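Local structure of putative cell invasion protein with MAC/Perforin domain (Bacteroides thetaiotaomicron VPI-5482, 3KK7) at residues I22-R27 with T434-I439; M382-S387 with E421-N426; P398-R403 with Y447-K452. The protein is of unknown function but is a membrane-attack complex/perforin family protein with a putative role in cell invasion. All coordinates share one frame; numbering follows the deposited sequence.

Interaction 1: residues I22-R27 with T434-I439; sequences IILQER and TKSNAI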
ATOM      1  N   ILE A  22     -19.272  21.325  22.084  1.00 33.73           N
ATOM      2  CA  ILE A  22     -18.867  22.246  23.145  1.00 33.40           C
ATOM      3  C   ILE A  22     -17.515  21.807  23.745  1.00 33.48           C
ATOM      4  O   ILE A  22     -17.315  20.623  24.066  1.00 33.70           O
ATOM      5  CB  ILE A  22     -20.005  22.415  24.207  1.00 33.35           C
ATOM      6  CG1 ILE A  22     -19.909  23.787  24.907  1.00 33.36           C
ATOM      7  CG2 ILE A  22     -20.021  21.273  25.210  1.00 32.99           C
ATOM      8  CD1 ILE A  22     -20.538  24.994  24.133  1.00 32.12           C
ATOM      9  N   ILE A  23     -16.573  22.746  23.850  1.00 32.99           N
ATOM     10  CA  ILE A  23     -15.259  22.422  24.382  1.00 32.96           C
ATOM     11  C   ILE A  23     -15.343  22.259  25.894  1.00 33.13           C
ATOM     12  O   ILE A  23     -15.936  23.095  26.571  1.00 33.60           O
ATOM     13  CB  ILE A  23     -14.211  23.519  24.105  1.00 33.01           C
ATOM     14  CG1 ILE A  23     -14.072  23.801  22.604  1.00 33.16           C
ATOM     15  CG2 ILE A  23     -12.872  23.097  24.691  1.00 32.78           C
ATOM     16  CD1 ILE A  23     -12.785  24.569  22.233  1.00 34.16           C
ATOM     17  N   LEU A  24     -14.757  21.193  26.427  1.00 33.01           N
ATOM     18  CA  LEU A  24     -14.648  21.029  27.877  1.00 32.97           C
ATOM     19  C   LEU A  24     -13.240  21.364  28.361  1.00 33.42           C
ATOM     20  O   LEU A  24     -13.048  21.686  29.541  1.00 34.01           O
ATOM     21  CB  LEU A  24     -15.058  19.618  28.329  1.00 32.68           C
ATOM     22  CG  LEU A  24     -16.513  19.178  28.079  1.00 32.03           C
ATOM     23  CD1 LEU A  24     -16.893  18.014  29.007  1.00 30.12           C
ATOM     24  CD2 LEU A  24     -17.501  20.338  28.235  1.00 29.20           C
ATOM     25  N   GLN A  25     -12.261  21.298  27.460  1.00 33.59           N
ATOM     26  CA  GLN A  25     -10.884  21.683  27.782  1.00 33.59           C
ATOM     27  C   GLN A  25     -10.224  22.206  26.516  1.00 34.18           C
ATOM     28  O   GLN A  25     -10.214  21.516  25.497  1.00 34.08           O
ATOM     29  CB  GLN A  25     -10.100  20.494  28.372  1.00 33.11           C
ATOM     30  CG  GLN A  25      -8.568  20.611  28.303  1.00 32.16           C
ATOM     31  CD  GLN A  25      -7.830  19.519  29.099  1.00 31.95           C
ATOM     32  OE1 GLN A  25      -7.856  19.519  30.319  1.00 31.78           O
ATOM     33  NE2 GLN A  25      -7.150  18.606  28.399  1.00 30.64           N
ATOM     34  N   GLU A  26      -9.708  23.437  26.570  1.00 34.77           N
ATOM     35  CA  GLU A  26      -8.911  23.975  25.463  1.00 35.19           C
ATOM     36  C   GLU A  26      -7.627  23.139  25.437  1.00 34.73           C
ATOM     37  O   GLU A  26      -7.158  22.694  26.492  1.00 35.15           O
ATOM     38  CB  GLU A  26      -8.542  25.454  25.677  1.00 35.66           C
ATOM     39  CG  GLU A  26      -9.706  26.455  25.925  1.00 37.77           C
ATOM     40  CD  GLU A  26     -10.291  27.056  24.639  1.00 40.25           C
ATOM     41  OE1 GLU A  26     -10.757  26.283  23.757  1.00 41.29           O
ATOM     42  OE2 GLU A  26     -10.302  28.311  24.537  1.00 41.42           O
ATOM     43  N   ARG A  27      -7.050  22.929  24.263  1.00 33.96           N
ATOM     44  CA  ARG A  27      -5.728  22.321  24.214  1.00 33.56           C
ATOM     45  C   ARG A  27      -4.779  23.214  25.017  1.00 33.48           C
ATOM     46  O   ARG A  27      -4.712  24.429  24.778  1.00 33.09           O
ATOM     47  CB  ARG A  27      -5.233  22.189  22.771  1.00 33.40           C
ATOM     48  CG  ARG A  27      -3.778  21.726  22.634  1.00 32.77           C
ATOM     49  CD  ARG A  27      -3.383  21.608  21.155  1.00 32.16           C
ATOM     50  NE  ARG A  27      -1.957  21.322  21.007  1.00 30.56           N
ATOM     51  CZ  ARG A  27      -1.400  20.140  21.222  1.00 27.86           C
ATOM     52  NH1 ARG A  27      -2.140  19.094  21.572  1.00 28.64           N
ATOM     53  NH2 ARG A  27      -0.094  20.001  21.085  1.00 27.03           N
ATOM     54  N   THR A 434     -23.197  15.893  33.327  1.00 37.96           N
ATOM     55  CA  THR A 434     -22.528  15.258  34.476  1.00 37.45           C
ATOM     56  C   THR A 434     -21.508  14.191  34.066  1.00 37.15           C
ATOM     57  O   THR A 434     -20.422  14.090  34.653  1.00 37.18           O
ATOM     58  CB  THR A 434     -23.577  14.581  35.424  1.00 37.34           C
ATOM     59  OG1 THR A 434     -24.575  15.540  35.800  1.00 37.44           O
ATOM     60  CG2 THR A 434     -22.918  13.994  36.686  1.00 36.47           C
ATOM     61  N   LYS A 435     -21.871  13.382  33.075  1.00 36.71           N
ATOM     62  CA  LYS A 435     -21.012  12.280  32.639  1.00 36.58           C
ATOM     63  C   LYS A 435     -19.860  12.798  31.815  1.00 35.83           C
ATOM     64  O   LYS A 435     -18.713  12.424  32.062  1.00 35.49           O
ATOM     65  CB  LYS A 435     -21.792  11.230  31.838  1.00 36.82           C
ATOM     66  CG  LYS A 435     -22.483  10.187  32.705  1.00 37.74           C
ATOM     67  CD  LYS A 435     -23.715   9.601  32.017  1.00 38.36           C
ATOM     68  CE  LYS A 435     -24.218   8.356  32.746  1.00 38.39           C
ATOM     69  NZ  LYS A 435     -23.507   7.129  32.286  1.00 36.84           N
ATOM     70  N   SER A 436     -20.174  13.664  30.853  1.00 35.24           N
ATOM     71  CA  SER A 436     -19.161  14.223  29.965  1.00 35.15           C
ATOM     72  C   SER A 436     -18.112  14.979  30.780  1.00 35.13           C
ATOM     73  O   SER A 436     -16.899  14.760  30.600  1.00 34.51           O
ATOM     74  CB  SER A 436     -19.802  15.098  28.877  1.00 34.94           C
ATOM     75  OG  SER A 436     -20.751  15.986  29.431  1.00 35.85           O
ATOM     76  N   ASN A 437     -18.585  15.818  31.709  1.00 35.12           N
ATOM     77  CA  ASN A 437     -17.704  16.555  32.600  1.00 35.35           C
ATOM     78  C   ASN A 437     -16.902  15.650  33.514  1.00 35.09           C
ATOM     79  O   ASN A 437     -15.772  15.985  33.859  1.00 35.47           O
ATOM     80  CB  ASN A 437     -18.483  17.554  33.468  1.00 35.91           C
ATOM     81  CG  ASN A 437     -18.913  18.796  32.708  1.00 36.89           C
ATOM     82  OD1 ASN A 437     -18.310  19.172  31.694  1.00 38.79           O
ATOM     83  ND2 ASN A 437     -19.954  19.454  33.211  1.00 37.67           N
ATOM     84  N   ALA A 438     -17.489  14.530  33.935  1.00 34.74           N
ATOM     85  CA  ALA A 438     -16.788  13.570  34.810  1.00 34.31           C
ATOM     86  C   ALA A 438     -15.661  12.860  34.044  1.00 33.89           C
ATOM     87  O   ALA A 438     -14.533  12.748  34.550  1.00 33.68           O
ATOM     88  CB  ALA A 438     -17.776  12.558  35.411  1.00 34.20           C
ATOM     89  N   ILE A 439     -15.969  12.416  32.820  1.00 33.43           N
ATOM     90  CA  ILE A 439     -14.970  11.823  31.913  1.00 33.21           C
ATOM     91  C   ILE A 439     -13.849  12.816  31.618  1.00 33.61           C
ATOM     92  O   ILE A 439     -12.674  12.472  31.686  1.00 33.89           O
ATOM     93  CB  ILE A 439     -15.597  11.370  30.576  1.00 33.01           C
ATOM     94  CG1 ILE A 439     -16.391  10.086  30.764  1.00 31.96           C
ATOM     95  CG2 ILE A 439     -14.533  11.130  29.529  1.00 32.49           C
ATOM     96  CD1 ILE A 439     -17.178   9.724  29.552  1.00 32.52           C
TER
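L24 meets the helical pair S436 and N437 through the ends of its two branches, and methyl CD1 does most of the touching. Its nearest partner is the side-chain oxygen of N437, with L24 CD1 3.3 Å from N437 OD1. The second methyl comes to the same oxygen, L24 CD2 lying 3.7 Å from N437 OD1, which therefore rests against the fork of the leucine. The two side chains cross at about a right angle. No hydrogen bond joins the segments; methyls pack on polar atoms, and L24 CD1 also lies 3.6 Å from S436 O. The β-carbon of S436 completes this shell, 4.1 Å from L24 CD1. With CG of L24 opposite its own carbonyl carbon (chi1 -63°), the fork is carried to the helix. Helix 429-443 lies on the connection from strand 407-411 to strand 450-454, which run the same way in the mixed sheet but are separated by 392-401 and 376-386, a crossover of the beta-alpha-beta kind that also takes in helix 420-424. Strand 22-25 runs antiparallel along 450-454, and there L24 and Q25 both face I451 in a classic beta bulge. Truncating L24 to an alanine would probably open a gap between this strand and the helix, leaving the N437 amide without its apolar support. Further out, I379 of strand 376-386 touches L24, S436 and I439, and K440 borders L24. The hydroxyl of S436 turns back into its own helix, bonding to F432 O.

Interaction 2: residues M382-S387 with E421-N426; sequences MYIRKS and EELKAN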
HETATM    1  N   MSE A 382     -22.243   6.393  21.781  1.00 37.10           N
HETATM    2  CA  MSE A 382     -22.002   5.130  21.073  1.00 37.54           C
HETATM    3  C   MSE A 382     -23.258   4.277  21.128  1.00 37.59           C
HETATM    4  O   MSE A 382     -23.825   4.055  22.197  1.00 36.93           O
HETATM    5  CB  MSE A 382     -20.838   4.367  21.705  1.00 37.87           C
HETATM    6  CG  MSE A 382     -20.409   3.105  20.975  1.00 38.66           C
HETATM    7 SE   MSE A 382     -19.190   2.101  22.130  0.75 43.59          SE
HETATM    8  CE  MSE A 382     -19.778   0.249  21.777  1.00 43.08           C
ATOM      9  N   TYR A 383     -23.692   3.828  19.956  1.00 37.94           N
ATOM     10  CA  TYR A 383     -24.900   3.035  19.828  1.00 38.14           C
ATOM     11  C   TYR A 383     -24.697   1.699  20.512  1.00 37.81           C
ATOM     12  O   TYR A 383     -23.640   1.088  20.367  1.00 38.46           O
ATOM     13  CB  TYR A 383     -25.225   2.823  18.350  1.00 38.42           C
ATOM     14  CG  TYR A 383     -26.477   2.018  18.127  1.00 39.75           C
ATOM     15  CD1 TYR A 383     -27.725   2.552  18.429  1.00 39.70           C
ATOM     16  CD2 TYR A 383     -26.419   0.717  17.637  1.00 41.48           C
ATOM     17  CE1 TYR A 383     -28.888   1.819  18.240  1.00 39.78           C
ATOM     18  CE2 TYR A 383     -27.584  -0.021  17.441  1.00 41.93           C
ATOM     19  CZ  TYR A 383     -28.815   0.543  17.743  1.00 41.18           C
ATOM     20  OH  TYR A 383     -29.972  -0.169  17.547  1.00 41.85           O
ATOM     21  N   ILE A 384     -25.695   1.262  21.272  1.00 37.49           N
ATOM     22  CA  ILE A 384     -25.616  -0.012  21.989  1.00 37.41           C
ATOM     23  C   ILE A 384     -26.694  -0.950  21.470  1.00 37.58           C
ATOM     24  O   ILE A 384     -26.373  -2.004  20.927  1.00 38.01           O
ATOM     25  CB  ILE A 384     -25.741   0.136  23.539  1.00 37.25           C
ATOM     26  CG1 ILE A 384     -24.620   1.014  24.097  1.00 36.78           C
ATOM     27  CG2 ILE A 384     -25.685  -1.245  24.213  1.00 36.23           C
ATOM     28  CD1 ILE A 384     -23.209   0.429  23.913  1.00 35.48           C
ATOM     29  N   ARG A 385     -27.963  -0.572  21.625  1.00 37.47           N
ATOM     30  CA  ARG A 385     -29.065  -1.402  21.136  1.00 37.43           C
ATOM     31  C   ARG A 385     -30.365  -0.625  21.018  1.00 37.11           C
ATOM     32  O   ARG A 385     -30.442   0.536  21.446  1.00 37.13           O
ATOM     33  CB  ARG A 385     -29.281  -2.595  22.070  1.00 37.69           C
ATOM     34  CG  ARG A 385     -29.548  -2.215  23.531  1.00 38.57           C
ATOM     35  CD  ARG A 385     -30.194  -3.364  24.290  1.00 39.68           C
ATOM     36  NE  ARG A 385     -30.642  -2.942  25.619  1.00 40.92           N
ATOM     37  CZ  ARG A 385     -29.862  -2.866  26.695  1.00 41.72           C
ATOM     38  NH1 ARG A 385     -28.562  -3.178  26.633  1.00 41.43           N
ATOM     39  NH2 ARG A 385     -30.390  -2.469  27.852  1.00 42.13           N
ATOM     40  N   LYS A 386     -31.370  -1.283  20.431  1.00 36.55           N
ATOM     41  CA  LYS A 386     -32.749  -0.783  20.383  1.00 36.21           C
ATOM     42  C   LYS A 386     -33.533  -1.292  21.581  1.00 34.61           C
ATOM     43  O   LYS A 386     -33.454  -2.468  21.916  1.00 34.08           O
ATOM     44  CB  LYS A 386     -33.490  -1.237  19.105  1.00 36.81           C
ATOM     45  CG  LYS A 386     -32.931  -0.641  17.833  1.00 39.17           C
ATOM     46  CD  LYS A 386     -33.966  -0.374  16.731  1.00 41.66           C
ATOM     47  CE  LYS A 386     -33.329   0.601  15.697  1.00 43.08           C
ATOM     48  NZ  LYS A 386     -33.960   0.559  14.337  1.00 44.72           N
ATOM     49  N   SER A 387     -34.317  -0.401  22.184  1.00 33.09           N
ATOM     50  CA  SER A 387     -35.216  -0.764  23.270  1.00 31.99           C
ATOM     51  C   SER A 387     -36.325  -1.646  22.727  1.00 31.08           C
ATOM     52  O   SER A 387     -36.473  -1.792  21.518  1.00 30.15           O
ATOM     53  CB  SER A 387     -35.820   0.496  23.934  1.00 32.02           C
ATOM     54  OG  SER A 387     -36.886   1.063  23.183  1.00 30.91           O
ATOM     55  N   GLU A 421     -33.624   1.926  30.756  1.00 48.80           N
ATOM     56  CA  GLU A 421     -33.906   3.279  31.288  1.00 48.86           C
ATOM     57  C   GLU A 421     -32.646   4.054  31.650  1.00 48.12           C
ATOM     58  O   GLU A 421     -32.609   5.275  31.520  1.00 48.07           O
ATOM     59  CB  GLU A 421     -34.876   3.224  32.483  1.00 49.40           C
ATOM     60  CG  GLU A 421     -36.363   2.991  32.089  1.00 51.07           C
ATOM     61  CD  GLU A 421     -36.636   1.613  31.434  1.00 53.44           C
ATOM     62  OE1 GLU A 421     -35.818   0.676  31.604  1.00 55.02           O
ATOM     63  OE2 GLU A 421     -37.676   1.464  30.747  1.00 54.51           O
ATOM     64  N   GLU A 422     -31.614   3.341  32.086  1.00 47.48           N
ATOM     65  CA  GLU A 422     -30.321   3.961  32.361  1.00 47.03           C
ATOM     66  C   GLU A 422     -29.705   4.539  31.086  1.00 46.21           C
ATOM     67  O   GLU A 422     -29.360   5.725  31.025  1.00 46.46           O
ATOM     68  CB  GLU A 422     -29.366   2.943  32.969  1.00 47.24           C
ATOM     69  CG  GLU A 422     -29.792   2.438  34.335  1.00 48.27           C
ATOM     70  CD  GLU A 422     -28.855   1.368  34.870  1.00 49.98           C
ATOM     71  OE1 GLU A 422     -27.688   1.313  34.398  1.00 51.08           O
ATOM     72  OE2 GLU A 422     -29.280   0.592  35.762  1.00 49.50           O
ATOM     73  N   LEU A 423     -29.580   3.689  30.070  1.00 45.05           N
ATOM     74  CA  LEU A 423     -29.029   4.089  28.768  1.00 43.96           C
ATOM     75  C   LEU A 423     -29.810   5.244  28.137  1.00 42.95           C
ATOM     76  O   LEU A 423     -29.212   6.167  27.589  1.00 42.94           O
ATOM     77  CB  LEU A 423     -28.977   2.884  27.805  1.00 43.88           C
ATOM     78  CG  LEU A 423     -28.061   1.697  28.170  1.00 43.43           C
ATOM     79  CD1 LEU A 423     -28.464   0.438  27.412  1.00 42.47           C
ATOM     80  CD2 LEU A 423     -26.585   2.021  27.922  1.00 42.45           C
ATOM     81  N   LYS A 424     -31.135   5.194  28.232  1.00 41.84           N
ATOM     82  CA  LYS A 424     -32.001   6.279  27.746  1.00 41.27           C
ATOM     83  C   LYS A 424     -31.760   7.614  28.484  1.00 40.73           C
ATOM     84  O   LYS A 424     -32.012   8.696  27.930  1.00 40.39           O
ATOM     85  CB  LYS A 424     -33.476   5.861  27.871  1.00 41.34           C
ATOM     86  CG  LYS A 424     -34.484   6.861  27.305  1.00 41.49           C
ATOM     87  CD  LYS A 424     -35.874   6.229  27.202  1.00 41.55           C
ATOM     88  CE  LYS A 424     -36.975   7.251  26.925  1.00 40.66           C
ATOM     89  NZ  LYS A 424     -38.290   6.577  26.770  1.00 39.86           N
ATOM     90  N   ALA A 425     -31.280   7.529  29.729  1.00 40.20           N
ATOM     91  CA  ALA A 425     -30.950   8.717  30.526  1.00 39.85           C
ATOM     92  C   ALA A 425     -29.691   9.442  30.022  1.00 39.43           C
ATOM     93  O   ALA A 425     -29.444  10.584  30.413  1.00 39.08           O
ATOM     94  CB  ALA A 425     -30.805   8.355  32.010  1.00 39.95           C
ATOM     95  N   ASN A 426     -28.901   8.782  29.165  1.00 38.76           N
ATOM     96  CA  ASN A 426     -27.781   9.440  28.501  1.00 38.51           C
ATOM     97  C   ASN A 426     -28.260  10.447  27.434  1.00 38.62           C
ATOM     98  O   ASN A 426     -27.468  11.279  26.952  1.00 38.34           O
ATOM     99  CB  ASN A 426     -26.836   8.407  27.872  1.00 38.47           C
ATOM    100  CG  ASN A 426     -26.119   7.536  28.908  1.00 37.87           C
ATOM    101  OD1 ASN A 426     -25.730   8.017  29.964  1.00 36.82           O
ATOM    102  ND2 ASN A 426     -25.923   6.254  28.588  1.00 34.95           N
TER
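R385 reaches L423 with its guanidinium group, the flat end of a side chain that is extended from CG to NE and then turns at the last torsion (chi4 -83°). From CB, atom CG is set between the backbone N and the carbonyl carbon (chi1 57°), and the extended run follows. The aliphatic carbons make no close contact with the helical segment; contact starts at CZ, with R385 CZ 3.7 Å from L423 CD1. At the tip, R385 NH2 approaches that methyl most closely, at 3.5 Å from L423 CD1, and NH1 is also within van der Waals range. The methyl lies 3.3 Å above the guanidinium plane, displaced toward its rim, so L423 CD1 covers one face of the R385 group without competing for the N-H bonds. Those are used elsewhere: NH1 bonds to A416 O, while NH2 bonds to Q418 O and forms a salt bridge with D420. Such partners would limit rotation of the flat group beneath the leucine. The other methyl of L423 serves a lighter apolar contact, I384 CG1 to L423 CD2 at 4.4 Å. Both strand residues face L393 in a classic beta bulge, which interrupts the regular pairing of 376-386 with 392-401. Short helix 420-424 thus sits beside the end of strand 376-386, with K424 packed on L393 and N426 bonded through ND2 to Y394 O of strand 392-401, just ahead of helix 429-443.

Interaction 3: residues P398-R403 with Y447-K452; sequences PVLNTR and YQLKIK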
ATOM      1  N   PRO A 398     -15.672   8.445  25.662  1.00 31.65           N
ATOM      2  CA  PRO A 398     -14.581   9.255  25.150  1.00 31.30           C
ATOM      3  C   PRO A 398     -13.962   8.558  23.951  1.00 30.78           C
ATOM      4  O   PRO A 398     -13.742   7.351  24.008  1.00 30.41           O
ATOM      5  CB  PRO A 398     -13.595   9.289  26.314  1.00 31.56           C
ATOM      6  CG  PRO A 398     -13.848   8.054  27.066  1.00 31.18           C
ATOM      7  CD  PRO A 398     -15.259   7.652  26.833  1.00 31.76           C
ATOM      8  N   VAL A 399     -13.707   9.308  22.876  1.00 30.05           N
ATOM      9  CA  VAL A 399     -13.080   8.759  21.672  1.00 28.95           C
ATOM     10  C   VAL A 399     -11.829   9.569  21.350  1.00 29.03           C
ATOM     11  O   VAL A 399     -11.917  10.739  21.017  1.00 28.75           O
ATOM     12  CB  VAL A 399     -14.047   8.777  20.462  1.00 28.73           C
ATOM     13  CG1 VAL A 399     -13.365   8.224  19.234  1.00 28.71           C
ATOM     14  CG2 VAL A 399     -15.300   7.971  20.746  1.00 27.57           C
ATOM     15  N   LEU A 400     -10.655   8.947  21.451  1.00 29.23           N
ATOM     16  CA  LEU A 400      -9.410   9.621  21.072  1.00 28.87           C
ATOM     17  C   LEU A 400      -9.273   9.645  19.558  1.00 29.22           C
ATOM     18  O   LEU A 400      -9.225   8.592  18.923  1.00 29.17           O
ATOM     19  CB  LEU A 400      -8.219   8.896  21.669  1.00 28.69           C
ATOM     20  CG  LEU A 400      -6.845   9.467  21.307  1.00 28.81           C
ATOM     21  CD1 LEU A 400      -6.641  10.886  21.897  1.00 27.89           C
ATOM     22  CD2 LEU A 400      -5.776   8.468  21.759  1.00 26.71           C
ATOM     23  N   ASN A 401      -9.239  10.846  18.984  1.00 29.93           N
ATOM     24  CA  ASN A 401      -8.922  11.025  17.570  1.00 30.59           C
ATOM     25  C   ASN A 401      -7.411  11.168  17.447  1.00 30.46           C
ATOM     26  O   ASN A 401      -6.843  12.106  18.021  1.00 30.95           O
ATOM     27  CB  ASN A 401      -9.637  12.237  16.954  1.00 31.01           C
ATOM     28  CG  ASN A 401     -11.096  11.928  16.551  1.00 33.66           C
ATOM     29  OD1 ASN A 401     -11.476  12.087  15.388  1.00 36.22           O
ATOM     30  ND2 ASN A 401     -11.909  11.477  17.519  1.00 35.35           N
ATOM     31  N   THR A 402      -6.768  10.243  16.718  1.00 29.52           N
ATOM     32  CA  THR A 402      -5.313  10.228  16.591  1.00 29.01           C
ATOM     33  C   THR A 402      -4.845  11.244  15.563  1.00 28.39           C
ATOM     34  O   THR A 402      -5.650  11.855  14.894  1.00 28.43           O
ATOM     35  CB  THR A 402      -4.792   8.819  16.201  1.00 29.03           C
ATOM     36  OG1 THR A 402      -5.159   8.507  14.845  1.00 29.32           O
ATOM     37  CG2 THR A 402      -5.350   7.764  17.148  1.00 29.05           C
ATOM     38  N   ARG A 403      -3.537  11.394  15.423  1.00 27.86           N
ATOM     39  CA  ARG A 403      -2.954  12.269  14.423  1.00 27.77           C
ATOM     40  C   ARG A 403      -3.376  11.898  13.001  1.00 27.89           C
ATOM     41  O   ARG A 403      -3.526  12.763  12.106  1.00 26.83           O
ATOM     42  CB  ARG A 403      -1.433  12.187  14.482  1.00 27.98           C
ATOM     43  CG  ARG A 403      -0.791  12.790  15.723  1.00 28.45           C
ATOM     44  CD  ARG A 403       0.722  12.893  15.524  1.00 28.57           C
ATOM     45  NE  ARG A 403       1.341  11.575  15.497  1.00 28.62           N
ATOM     46  CZ  ARG A 403       2.514  11.273  14.930  1.00 29.66           C
ATOM     47  NH1 ARG A 403       2.955  10.022  14.972  1.00 30.03           N
ATOM     48  NH2 ARG A 403       3.248  12.188  14.317  1.00 29.73           N
ATOM     49  N   TYR A 447      -4.264  13.623  29.733  1.00 35.54           N
ATOM     50  CA  TYR A 447      -4.210  14.223  28.394  1.00 35.86           C
ATOM     51  C   TYR A 447      -4.476  15.718  28.501  1.00 36.39           C
ATOM     52  O   TYR A 447      -5.453  16.128  29.138  1.00 36.11           O
ATOM     53  CB  TYR A 447      -5.303  13.657  27.497  1.00 35.67           C
ATOM     54  CG  TYR A 447      -5.230  12.191  27.159  1.00 35.86           C
ATOM     55  CD1 TYR A 447      -5.826  11.225  27.973  1.00 36.13           C
ATOM     56  CD2 TYR A 447      -4.646  11.769  25.977  1.00 36.05           C
ATOM     57  CE1 TYR A 447      -5.785   9.860  27.621  1.00 35.98           C
ATOM     58  CE2 TYR A 447      -4.604  10.418  25.626  1.00 35.69           C
ATOM     59  CZ  TYR A 447      -5.166   9.479  26.441  1.00 35.50           C
ATOM     60  OH  TYR A 447      -5.107   8.165  26.053  1.00 37.48           O
ATOM     61  N   GLN A 448      -3.627  16.510  27.846  1.00 36.99           N
ATOM     62  CA  GLN A 448      -3.719  17.978  27.851  1.00 37.37           C
ATOM     63  C   GLN A 448      -4.150  18.538  26.488  1.00 37.17           C
ATOM     64  O   GLN A 448      -3.934  19.725  26.190  1.00 36.97           O
ATOM     65  CB  GLN A 448      -2.364  18.573  28.211  1.00 37.75           C
ATOM     66  CG  GLN A 448      -2.003  18.502  29.682  1.00 39.56           C
ATOM     67  CD  GLN A 448      -0.866  19.450  30.006  1.00 42.10           C
ATOM     68  OE1 GLN A 448       0.033  19.659  29.185  1.00 44.81           O
ATOM     69  NE2 GLN A 448      -0.907  20.046  31.190  1.00 44.10           N
ATOM     70  N   LEU A 449      -4.748  17.677  25.666  1.00 36.80           N
ATOM     71  CA  LEU A 449      -5.213  18.067  24.347  1.00 36.22           C
ATOM     72  C   LEU A 449      -6.658  18.558  24.441  1.00 36.11           C
ATOM     73  O   LEU A 449      -7.290  18.465  25.490  1.00 35.66           O
ATOM     74  CB  LEU A 449      -5.071  16.905  23.358  1.00 35.99           C
ATOM     75  CG  LEU A 449      -5.325  15.449  23.772  1.00 35.97           C
ATOM     76  CD1 LEU A 449      -6.714  15.216  24.407  1.00 34.33           C
ATOM     77  CD2 LEU A 449      -5.117  14.551  22.536  1.00 35.31           C
ATOM     78  N   LYS A 450      -7.154  19.117  23.343  1.00 36.05           N
ATOM     79  CA  LYS A 450      -8.535  19.549  23.245  1.00 36.02           C
ATOM     80  C   LYS A 450      -9.452  18.368  23.592  1.00 35.90           C
ATOM     81  O   LYS A 450      -9.353  17.310  22.992  1.00 35.76           O
ATOM     82  CB  LYS A 450      -8.818  20.055  21.819  1.00 36.45           C
ATOM     83  CG  LYS A 450     -10.202  20.702  21.576  1.00 37.65           C
ATOM     84  CD  LYS A 450     -10.665  20.622  20.084  1.00 39.48           C
ATOM     85  CE  LYS A 450     -10.023  21.670  19.145  1.00 39.18           C
ATOM     86  NZ  LYS A 450     -10.439  21.429  17.721  1.00 38.07           N
ATOM     87  N   ILE A 451     -10.288  18.545  24.609  1.00 35.50           N
ATOM     88  CA  ILE A 451     -11.353  17.611  24.931  1.00 35.21           C
ATOM     89  C   ILE A 451     -12.655  18.361  24.646  1.00 35.87           C
ATOM     90  O   ILE A 451     -12.832  19.521  25.072  1.00 35.70           O
ATOM     91  CB  ILE A 451     -11.321  17.168  26.414  1.00 35.02           C
ATOM     92  CG1 ILE A 451      -9.956  16.578  26.760  1.00 33.98           C
ATOM     93  CG2 ILE A 451     -12.450  16.183  26.713  1.00 33.27           C
ATOM     94  CD1 ILE A 451      -9.832  16.150  28.189  1.00 32.95           C
ATOM     95  N   LYS A 452     -13.550  17.718  23.903  1.00 36.14           N
ATOM     96  CA  LYS A 452     -14.847  18.295  23.604  1.00 36.31           C
ATOM     97  C   LYS A 452     -15.909  17.237  23.800  1.00 36.29           C
ATOM     98  O   LYS A 452     -15.595  16.060  23.904  1.00 36.25           O
ATOM     99  CB  LYS A 452     -14.888  18.864  22.191  1.00 36.62           C
ATOM    100  CG  LYS A 452     -14.238  18.004  21.110  1.00 37.44           C
ATOM    101  CD  LYS A 452     -14.893  18.241  19.730  1.00 38.66           C
ATOM    102  CE  LYS A 452     -13.876  18.415  18.589  1.00 39.83           C
ATOM    103  NZ  LYS A 452     -14.481  18.141  17.241  1.00 40.17           N
TER
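L400 and L449 meet end to end through single methyl groups, and their side chains cross at about a right angle. L400 CD1 lies 4.0 Å from L449 CD2, the nearest approach between the segments. The same L400 methyl also comes to the Y447 ring, where L400 CD1 is 4.3 Å from Y447 CE2. It reaches the ring obliquely, as a plain apolar contact. One methyl of L400 is therefore shared between two residues of the other segment. Torsions explain how they converge: L400 CG stands opposite the backbone N (chi1 178°), extending the leucine toward 447-452, whereas L449 CG is held between its N and carbonyl carbon (chi1 37°). The second methyl of L449 lies against the base of the tyrosine, with L449 CD1 3.7 Å from Y447 CB, so Y447 and L449 support one another before either meets L400. All three residues are buried and no polar bond joins the segments. I377 of strand 376-386 touches both Y447 and L449, and it also packs on P398; Y447 reaches F410 of strand 407-411 and I515 of a loop. Strand 376-386 pairs on one side with 392-401, antiparallel, and on the other with 450-454, parallel. L400 thus meets residues of the loop leading into strand 450-454, an apolar contact over one face of a mixed beta-sheet that spans the intervening strand 376-386, here in the sheet of the MACPF D2 domain.

Overall arrangement
The three contacts serve one mixed sheet but differ in burial. Interaction 3 is the core contact, with all its touching residues buried and purely apolar; interactions 1 and 2 are only partly buried, each setting leucine methyls against polar groups, with one added apolar pair in interaction 2. Interactions 1 and 3 are close, about 11 Å between centres, and share the pairing of strands 22-25 and 450-454, with Q25 NE2 also bonding to L449 O. Interaction 2 lies about 21 Å from the centre of interaction 1; K435 packs on N426, where the two helices follow each other. Strand 376-386 is the common element, giving interaction 2 its arginine and flanking the others through I379 and I377.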